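Long-range contact in NADH:ubiquinone oxidoreductase, Na translocating, C subunit (Parabacteroides distasonis, PDB 3LWX), which probably serves as a subunit of a sodium-translocating oxidoreductase complex and contains an FMN-binding-type domain: residues F75-L89 and G100-Y112. Sequence-based numbering, arbitrary orientation.
Sequences FVANVDGQPKYIMAL and GYISVDSDKNTIY
K84 carries the polar end of this contact: its NZ is held at 2.8 Å from OD1 of D105 in a salt bridge, approaching from above the carboxylate plane. The chain gets there by bending at chi2, which lays CE over the centre of the Y112 ring, only 6° off the normal, a CH-pi contact; NZ, 4.1 Å from the ring centroid, adds a cation-pi interaction. A water completes the site: it accepts from K84 NZ and S106 N and donates to P83 O, thus linking P83 O and S106 N where their direct geometry is poor. Beyond it, strands 82-92 and 97-104 form an antiparallel hairpin in the central sheet, and six backbone bonds satisfy both N and O of Y85/V104, M87/I102 and L89/G100. The bonds from M87 N and L89 N are the straighter ones, 167° each, whereas only G100 N to L89 O is long, 3.2 Å, and bent; a second water donates to both L89 O and G100 O. Residues between these pairs bond outward, I86 to F75, S103 to Y112 and G113, Y101 to D115, and A88 N to Y191 OH. On the face of M87, V104, I102 and L89 the contacts are apolar, M87 CE reaching V104 CG1 at 3.8 Å, and helix 174-196 covers M87 and L89. On this face the Y85 ring has K108 CG 3.6 Å from CE2, while K108 NZ bonds to F194 O and S197 O. Y85 OH lies 2.6 Å from a water that donates to S106 O. On the other face, S103 OG is bonded to S23 O beside I86. At the turn end, charge, ring face and water share the ammonium group, probably favouring its protonated form.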
ATOM      1  N   PHE A  75       2.618   5.126   7.734  1.00  7.09           N
ATOM      2  CA  PHE A  75       4.000   4.858   8.153  1.00  7.06           C
ATOM      3  C   PHE A  75       4.850   5.877   7.415  1.00  7.56           C
ATOM      4  O   PHE A  75       4.746   5.993   6.190  1.00  8.10           O
ATOM      5  CB  PHE A  75       4.410   3.433   7.804  1.00  7.60           C
ATOM      6  CG  PHE A  75       3.436   2.407   8.284  1.00  7.75           C
ATOM      7  CD1 PHE A  75       3.549   1.847   9.543  1.00  8.84           C
ATOM      8  CD2 PHE A  75       2.363   2.030   7.482  1.00  8.79           C
ATOM      9  CE1 PHE A  75       2.627   0.912   9.990  1.00 10.20           C
ATOM     10  CE2 PHE A  75       1.438   1.108   7.934  1.00 10.21           C
ATOM     11  CZ  PHE A  75       1.581   0.549   9.191  1.00  9.66           C
ATOM     12  N   VAL A  76       5.675   6.636   8.138  1.00  7.17           N
ATOM     13  CA  VAL A  76       6.487   7.668   7.525  1.00  7.36           C
ATOM     14  C   VAL A  76       7.941   7.256   7.573  1.00  7.49           C
ATOM     15  O   VAL A  76       8.512   7.069   8.653  1.00  8.86           O
ATOM     16  CB  VAL A  76       6.306   9.043   8.202  1.00  7.79           C
ATOM     17  CG1 VAL A  76       7.052  10.108   7.432  1.00  9.26           C
ATOM     18  CG2 VAL A  76       4.824   9.399   8.323  1.00  8.70           C
ATOM     19  N   ALA A  77       8.506   7.034   6.390  1.00  7.07           N
ATOM     20  CA  ALA A  77       9.903   6.708   6.239  1.00  7.66           C
ATOM     21  C   ALA A  77      10.711   7.975   6.072  1.00  8.28           C
ATOM     22  O   ALA A  77      10.224   8.974   5.538  1.00  8.66           O
ATOM     23  CB  ALA A  77      10.119   5.778   5.042  1.00  8.76           C
ATOM     24  N   ASN A  78      11.952   7.928   6.559  1.00  9.97           N
ATOM     25  CA  ASN A  78      12.905   9.009   6.424  1.00 11.93           C
ATOM     26  C   ASN A  78      13.944   8.480   5.440  1.00 12.34           C
ATOM     27  O   ASN A  78      14.789   7.645   5.780  1.00 13.13           O
ATOM     28  CB  ASN A  78      13.492   9.400   7.788  1.00 12.78           C
ATOM     29  CG  ASN A  78      14.504  10.510   7.695  1.00 14.20           C
ATOM     30  OD1 ASN A  78      14.941  10.850   6.614  1.00 17.01           O
ATOM     31  ND2 ASN A  78      14.910  11.057   8.843  1.00 22.42           N
ATOM     32  N   VAL A  79      13.811   8.909   4.194  1.00 12.83           N
ATOM     33  CA  VAL A  79      14.675   8.493   3.102  1.00 13.76           C
ATOM     34  C   VAL A  79      15.499   9.708   2.682  1.00 15.41           C
ATOM     35  O   VAL A  79      14.967  10.675   2.132  1.00 16.35           O
ATOM     36  CB  VAL A  79      13.841   7.937   1.926  1.00 13.93           C
ATOM     37  CG1 VAL A  79      14.734   7.596   0.745  1.00 17.37           C
ATOM     38  CG2 VAL A  79      13.066   6.700   2.379  1.00 15.04           C
ATOM     39  N   ASP A  80      16.800   9.667   2.964  1.00 16.78           N
ATOM     40  CA  ASP A  80      17.699  10.771   2.634  0.50 17.99           C
ATOM     41  C   ASP A  80      17.193  12.093   3.243  1.00 17.71           C
ATOM     42  O   ASP A  80      17.273  13.156   2.613  1.00 20.69           O
ATOM     43  CB  ASP A  80      17.885  10.893   1.109  0.50 18.94           C
ATOM     44  CG  ASP A  80      18.465   9.626   0.472  0.50 21.55           C
ATOM     45  OD1 ASP A  80      19.058   8.794   1.191  0.50 25.15           O
ATOM     46  OD2 ASP A  80      18.342   9.467  -0.761  0.50 24.69           O
ATOM     47  N   GLY A  81      16.678  12.033   4.470  1.00 17.17           N
ATOM     48  CA  GLY A  81      16.180  13.207   5.181  1.00 17.73           C
ATOM     49  C   GLY A  81      14.779  13.684   4.833  1.00 18.26           C
ATOM     50  O   GLY A  81      14.282  14.628   5.458  1.00 20.58           O
ATOM     51  N   GLN A  82      14.130  13.017   3.874  1.00 16.62           N
ATOM     52  CA  GLN A  82      12.808  13.416   3.402  1.00 16.19           C
ATOM     53  C   GLN A  82      11.765  12.369   3.700  1.00 12.48           C
ATOM     54  O   GLN A  82      12.057  11.179   3.666  1.00 13.51           O
ATOM     55  CB  GLN A  82      12.838  13.635   1.896  1.00 18.62           C
ATOM     56  CG  GLN A  82      13.776  14.745   1.455  1.00 23.36           C
ATOM     57  CD  GLN A  82      13.368  16.108   1.997  1.00 28.52           C
ATOM     58  N   PRO A  83      10.528  12.812   3.969  1.00 10.92           N
ATOM     59  CA  PRO A  83       9.518  11.825   4.269  1.00  9.83           C
ATOM     60  C   PRO A  83       8.939  11.130   3.030  1.00  8.63           C
ATOM     61  O   PRO A  83       8.786  11.732   1.960  1.00 10.28           O
ATOM     62  CB  PRO A  83       8.432  12.658   4.957  1.00 10.58           C
ATOM     63  CG  PRO A  83       8.566  14.023   4.330  1.00 12.50           C
ATOM     64  CD  PRO A  83      10.035  14.193   4.146  1.00 11.82           C
ATOM     65  N   LYS A  84       8.673   9.841   3.203  1.00  7.66           N
ATOM     66  CA  LYS A  84       7.826   9.071   2.293  1.00  6.97           C
ATOM     67  C   LYS A  84       6.646   8.613   3.143  1.00  7.05           C
ATOM     68  O   LYS A  84       6.852   8.115   4.255  1.00  8.28           O
ATOM     69  CB  LYS A  84       8.522   7.851   1.686  1.00  7.50           C
ATOM     70  CG  LYS A  84       9.825   8.150   0.976  1.00  8.78           C
ATOM     71  CD  LYS A  84       9.650   9.026  -0.247  1.00  8.43           C
ATOM     72  CE  LYS A  84      10.967   9.179  -0.996  1.00  9.82           C
ATOM     73  NZ  LYS A  84      10.860  10.147  -2.111  1.00 10.85           N
ATOM     74  N   TYR A  85       5.430   8.761   2.626  1.00  6.29           N
ATOM     75  CA  TYR A  85       4.228   8.390   3.361  1.00  6.12           C
ATOM     76  C   TYR A  85       3.690   7.082   2.799  1.00  5.96           C
ATOM     77  O   TYR A  85       3.332   7.017   1.623  1.00  6.96           O
ATOM     78  CB  TYR A  85       3.175   9.491   3.267  1.00  7.00           C
ATOM     79  CG  TYR A  85       3.667  10.825   3.780  1.00  7.06           C
ATOM     80  CD1 TYR A  85       3.563  11.161   5.128  1.00  7.75           C
ATOM     81  CD2 TYR A  85       4.239  11.752   2.925  1.00  7.89           C
ATOM     82  CE1 TYR A  85       4.020  12.377   5.596  1.00  7.78           C
ATOM     83  CE2 TYR A  85       4.690  12.991   3.389  1.00  8.62           C
ATOM     84  CZ  TYR A  85       4.580  13.285   4.731  1.00  8.32           C
ATOM     85  OH  TYR A  85       5.010  14.514   5.196  1.00  9.41           O
ATOM     86  N   ILE A  86       3.623   6.068   3.653  1.00  6.10           N
ATOM     87  CA  ILE A  86       3.202   4.725   3.273  1.00  6.01           C
ATOM     88  C   ILE A  86       1.797   4.491   3.824  1.00  6.05           C
ATOM     89  O   ILE A  86       1.534   4.706   5.022  1.00  7.02           O
ATOM     90  CB  ILE A  86       4.142   3.655   3.844  1.00  6.38           C
ATOM     91  CG1 ILE A  86       5.596   3.925   3.469  1.00  6.80           C
ATOM     92  CG2 ILE A  86       3.730   2.250   3.377  1.00  7.90           C
ATOM     93  CD1 ILE A  86       6.606   3.156   4.299  1.00 10.24           C
HETATM   94  N   MSE A  87       0.887   4.073   2.943  1.00  6.01           N
HETATM   95  CA  MSE A  87      -0.519   3.874   3.217  1.00  6.11           C
HETATM   96  C   MSE A  87      -0.896   2.430   2.940  1.00  5.93           C
HETATM   97  O   MSE A  87      -0.301   1.774   2.086  1.00  6.42           O
HETATM   98  CB  MSE A  87      -1.331   4.830   2.340  1.00  6.33           C
HETATM   99  CG  MSE A  87      -1.097   6.279   2.702  1.00  7.79           C
HETATM  100 SE   MSE A  87      -1.854   7.568   1.536  0.75  9.85          SE
HETATM  101  CE  MSE A  87      -0.572   7.429   0.104  1.00  9.48           C
ATOM    102  N   ALA A  88      -1.861   1.945   3.709  1.00  6.40           N
ATOM    103  CA  ALA A  88      -2.298   0.555   3.661  1.00  6.72           C
ATOM    104  C   ALA A  88      -3.541   0.386   2.795  1.00  6.78           C
ATOM    105  O   ALA A  88      -4.513   1.142   2.919  1.00  8.42           O
ATOM    106  CB  ALA A  88      -2.547   0.036   5.064  1.00  7.72           C
ATOM    107  N   LEU A  89      -3.519  -0.641   1.965  1.00  6.72           N
ATOM    108  CA  LEU A  89      -4.572  -0.980   1.042  1.00  6.48           C
ATOM    109  C   LEU A  89      -5.267  -2.277   1.436  1.00  6.69           C
ATOM    110  O   LEU A  89      -4.651  -3.205   1.972  1.00  7.12           O
ATOM    111  CB  LEU A  89      -3.987  -1.197  -0.349  1.00  7.01           C
ATOM    112  CG  LEU A  89      -3.078  -0.080  -0.864  1.00  7.31           C
ATOM    113  CD1 LEU A  89      -2.472  -0.499  -2.191  1.00  9.24           C
ATOM    114  CD2 LEU A  89      -3.827   1.234  -0.979  1.00  8.72           C
ATOM    115  N   GLY A 100      -2.194  -4.527   0.388  1.00  6.55           N
ATOM    116  CA  GLY A 100      -0.949  -3.997  -0.092  1.00  6.90           C
ATOM    117  C   GLY A 100      -0.588  -2.713   0.614  1.00  6.14           C
ATOM    118  O   GLY A 100      -1.242  -2.315   1.587  1.00  6.03           O
ATOM    119  N   TYR A 101       0.464  -2.092   0.117  1.00  6.27           N
ATOM    120  CA  TYR A 101       0.948  -0.811   0.625  1.00  6.52           C
ATOM    121  C   TYR A 101       1.395   0.031  -0.554  1.00  6.01           C
ATOM    122  O   TYR A 101       1.926  -0.501  -1.536  1.00  7.07           O
ATOM    123  CB  TYR A 101       2.130  -0.999   1.603  1.00  6.82           C
ATOM    124  CG  TYR A 101       1.710  -1.801   2.796  1.00  7.01           C
ATOM    125  CD1 TYR A 101       1.126  -1.190   3.898  1.00  6.92           C
ATOM    126  CD2 TYR A 101       1.799  -3.189   2.784  1.00  7.45           C
ATOM    127  CE1 TYR A 101       0.656  -1.946   4.964  1.00  7.70           C
ATOM    128  CE2 TYR A 101       1.347  -3.951   3.853  1.00  8.19           C
ATOM    129  CZ  TYR A 101       0.751  -3.324   4.934  1.00  7.08           C
ATOM    130  OH  TYR A 101       0.261  -4.049   5.991  1.00  9.32           O
ATOM    131  N   ILE A 102       1.212   1.336  -0.446  1.00  6.15           N
ATOM    132  CA  ILE A 102       1.684   2.240  -1.474  0.80  6.56           C
ATOM    133  C   ILE A 102       2.284   3.459  -0.788  1.00  5.82           C
ATOM    134  O   ILE A 102       1.742   3.944   0.209  1.00  6.82           O
ATOM    135  CB  ILE A 102       0.562   2.570  -2.479  0.80  7.39           C
ATOM    136  CG1 ILE A 102       1.100   3.276  -3.724  0.80  6.44           C
ATOM    137  CG2 ILE A 102      -0.521   3.382  -1.828  0.80  8.47           C
ATOM    138  CD1 ILE A 102       0.071   3.310  -4.827  0.80  8.79           C
ATOM    139  N   SER A 103       3.426   3.906  -1.299  1.00  5.90           N
ATOM    140  CA  SER A 103       4.100   5.047  -0.709  1.00  6.16           C
ATOM    141  C   SER A 103       4.106   6.209  -1.689  1.00  5.86           C
ATOM    142  O   SER A 103       4.162   6.017  -2.910  1.00  6.63           O
ATOM    143  CB  SER A 103       5.541   4.707  -0.291  1.00  6.75           C
ATOM    144  OG  SER A 103       6.373   4.479  -1.408  1.00  7.40           O
ATOM    145  N   VAL A 104       4.079   7.417  -1.134  1.00  6.17           N
ATOM    146  CA  VAL A 104       4.202   8.627  -1.908  1.00  6.19           C
ATOM    147  C   VAL A 104       5.368   9.476  -1.400  1.00  6.67           C
ATOM    148  O   VAL A 104       5.794   9.383  -0.241  1.00  7.21           O
ATOM    149  CB  VAL A 104       2.896   9.473  -1.922  1.00  6.72           C
ATOM    150  CG1 VAL A 104       1.772   8.729  -2.644  1.00  7.66           C
ATOM    151  CG2 VAL A 104       2.446   9.872  -0.515  1.00  8.20           C
ATOM    152  N   ASP A 105       5.860  10.297  -2.316  1.00  6.98           N
ATOM    153  CA  ASP A 105       6.894  11.271  -2.057  1.00  7.48           C
ATOM    154  C   ASP A 105       6.390  12.363  -1.109  1.00  7.69           C
ATOM    155  O   ASP A 105       5.224  12.400  -0.716  1.00  7.66           O
ATOM    156  CB  ASP A 105       7.335  11.901  -3.370  1.00  8.18           C
ATOM    157  CG  ASP A 105       8.092  10.944  -4.283  1.00  8.93           C
ATOM    158  OD1 ASP A 105       8.683   9.955  -3.800  1.00  9.99           O
ATOM    159  OD2 ASP A 105       8.117  11.216  -5.502  1.00 10.88           O
ATOM    160  N   SER A 106       7.277  13.290  -0.768  1.00  8.31           N
ATOM    161  CA  SER A 106       6.936  14.338   0.192  0.70  9.13           C
ATOM    162  C   SER A 106       5.830  15.268  -0.297  1.00  8.83           C
ATOM    163  O   SER A 106       5.196  15.944   0.513  1.00 10.14           O
ATOM    164  CB  SER A 106       8.180  15.135   0.569  0.70  9.71           C
ATOM    165  OG  SER A 106       8.663  15.862  -0.544  0.70 11.29           O
ATOM    166  N   ASP A 107       5.582  15.291  -1.609  1.00  8.37           N
ATOM    167  CA  ASP A 107       4.462  16.060  -2.173  1.00  8.22           C
ATOM    168  C   ASP A 107       3.083  15.435  -1.886  1.00  7.98           C
ATOM    169  O   ASP A 107       2.065  16.005  -2.256  1.00  8.31           O
ATOM    170  CB  ASP A 107       4.623  16.293  -3.685  1.00  8.90           C
ATOM    171  CG  ASP A 107       4.481  15.035  -4.549  1.00  8.28           C
ATOM    172  OD1 ASP A 107       4.343  13.910  -4.022  1.00  7.53           O
ATOM    173  OD2 ASP A 107       4.487  15.207  -5.795  1.00  9.67           O
ATOM    174  N   LYS A 108       3.053  14.264  -1.250  1.00  7.47           N
ATOM    175  CA  LYS A 108       1.792  13.606  -0.895  1.00  7.56           C
ATOM    176  C   LYS A 108       0.934  13.365  -2.146  1.00  7.52           C
ATOM    177  O   LYS A 108      -0.291  13.425  -2.093  1.00  9.38           O
ATOM    178  CB  LYS A 108       1.050  14.347   0.230  1.00  7.64           C
ATOM    179  CG  LYS A 108       1.845  14.294   1.534  1.00  8.58           C
ATOM    180  CD  LYS A 108       1.056  14.734   2.753  1.00  8.55           C
ATOM    181  CE  LYS A 108       0.636  16.179   2.730  1.00  8.86           C
ATOM    182  NZ  LYS A 108      -0.145  16.520   3.953  1.00  9.74           N
ATOM    183  N   ASN A 109       1.598  12.993  -3.242  1.00  7.01           N
ATOM    184  CA  ASN A 109       0.915  12.821  -4.519  1.00  6.99           C
ATOM    185  C   ASN A 109       1.595  11.807  -5.439  1.00  6.91           C
ATOM    186  O   ASN A 109       0.941  10.898  -5.963  1.00  7.43           O
ATOM    187  CB  ASN A 109       0.795  14.181  -5.240  1.00  7.39           C
ATOM    188  CG  ASN A 109      -0.148  14.131  -6.437  1.00  8.05           C
ATOM    189  OD1 ASN A 109      -0.961  13.224  -6.552  1.00  9.31           O
ATOM    190  ND2 ASN A 109      -0.042  15.109  -7.334  1.00  9.97           N
ATOM    191  N   THR A 110       2.900  11.978  -5.635  1.00  7.11           N
ATOM    192  CA  THR A 110       3.657  11.153  -6.550  1.00  6.88           C
ATOM    193  C   THR A 110       4.032   9.841  -5.885  1.00  6.99           C
ATOM    194  O   THR A 110       4.648   9.820  -4.829  1.00  7.84           O
ATOM    195  CB  THR A 110       4.924  11.866  -7.017  1.00  7.26           C
ATOM    196  OG1 THR A 110       4.590  13.143  -7.560  1.00  8.86           O
ATOM    197  CG2 THR A 110       5.648  11.043  -8.063  1.00  9.64           C
ATOM    198  N   ILE A 111       3.687   8.727  -6.514  1.00  6.76           N
ATOM    199  CA  ILE A 111       3.964   7.418  -5.959  1.00  6.49           C
ATOM    200  C   ILE A 111       5.447   7.092  -6.043  1.00  6.74           C
ATOM    201  O   ILE A 111       6.092   7.244  -7.084  1.00  7.82           O
ATOM    202  CB  ILE A 111       3.098   6.341  -6.651  1.00  6.97           C
ATOM    203  CG1 ILE A 111       1.622   6.584  -6.301  1.00  7.83           C
ATOM    204  CG2 ILE A 111       3.510   4.916  -6.239  1.00  7.36           C
ATOM    205  CD1 ILE A 111       0.612   5.993  -7.299  1.00 10.08           C
ATOM    206  N   TYR A 112       5.987   6.613  -4.924  1.00  6.42           N
ATOM    207  CA  TYR A 112       7.388   6.228  -4.783  1.00  7.00           C
ATOM    208  C   TYR A 112       7.574   4.701  -4.956  1.00  6.48           C
ATOM    209  O   TYR A 112       8.581   4.245  -5.529  1.00  7.55           O
ATOM    210  CB  TYR A 112       7.906   6.707  -3.420  1.00  7.07           C
ATOM    211  CG  TYR A 112       9.343   6.388  -3.130  1.00  8.02           C
ATOM    212  CD1 TYR A 112      10.368   6.902  -3.901  1.00  9.60           C
ATOM    213  CD2 TYR A 112       9.675   5.579  -2.062  1.00  8.55           C
ATOM    214  CE1 TYR A 112      11.708   6.603  -3.614  1.00 11.42           C
ATOM    215  CE2 TYR A 112      11.008   5.288  -1.745  1.00 11.03           C
ATOM    216  CZ  TYR A 112      12.028   5.796  -2.529  1.00 11.04           C
ATOM    217  OH  TYR A 112      13.349   5.518  -2.239  1.00 14.91           O
TER
HETATM  218  O   HOH W   1      10.042  12.475  -0.481  0.50 10.52           O
HETATM  219  O   HOH W   2       5.624  16.270   3.317  1.00 14.65           O
HETATM  220  O   HOH W   3      -2.611  -3.534   3.857  1.00  7.89           O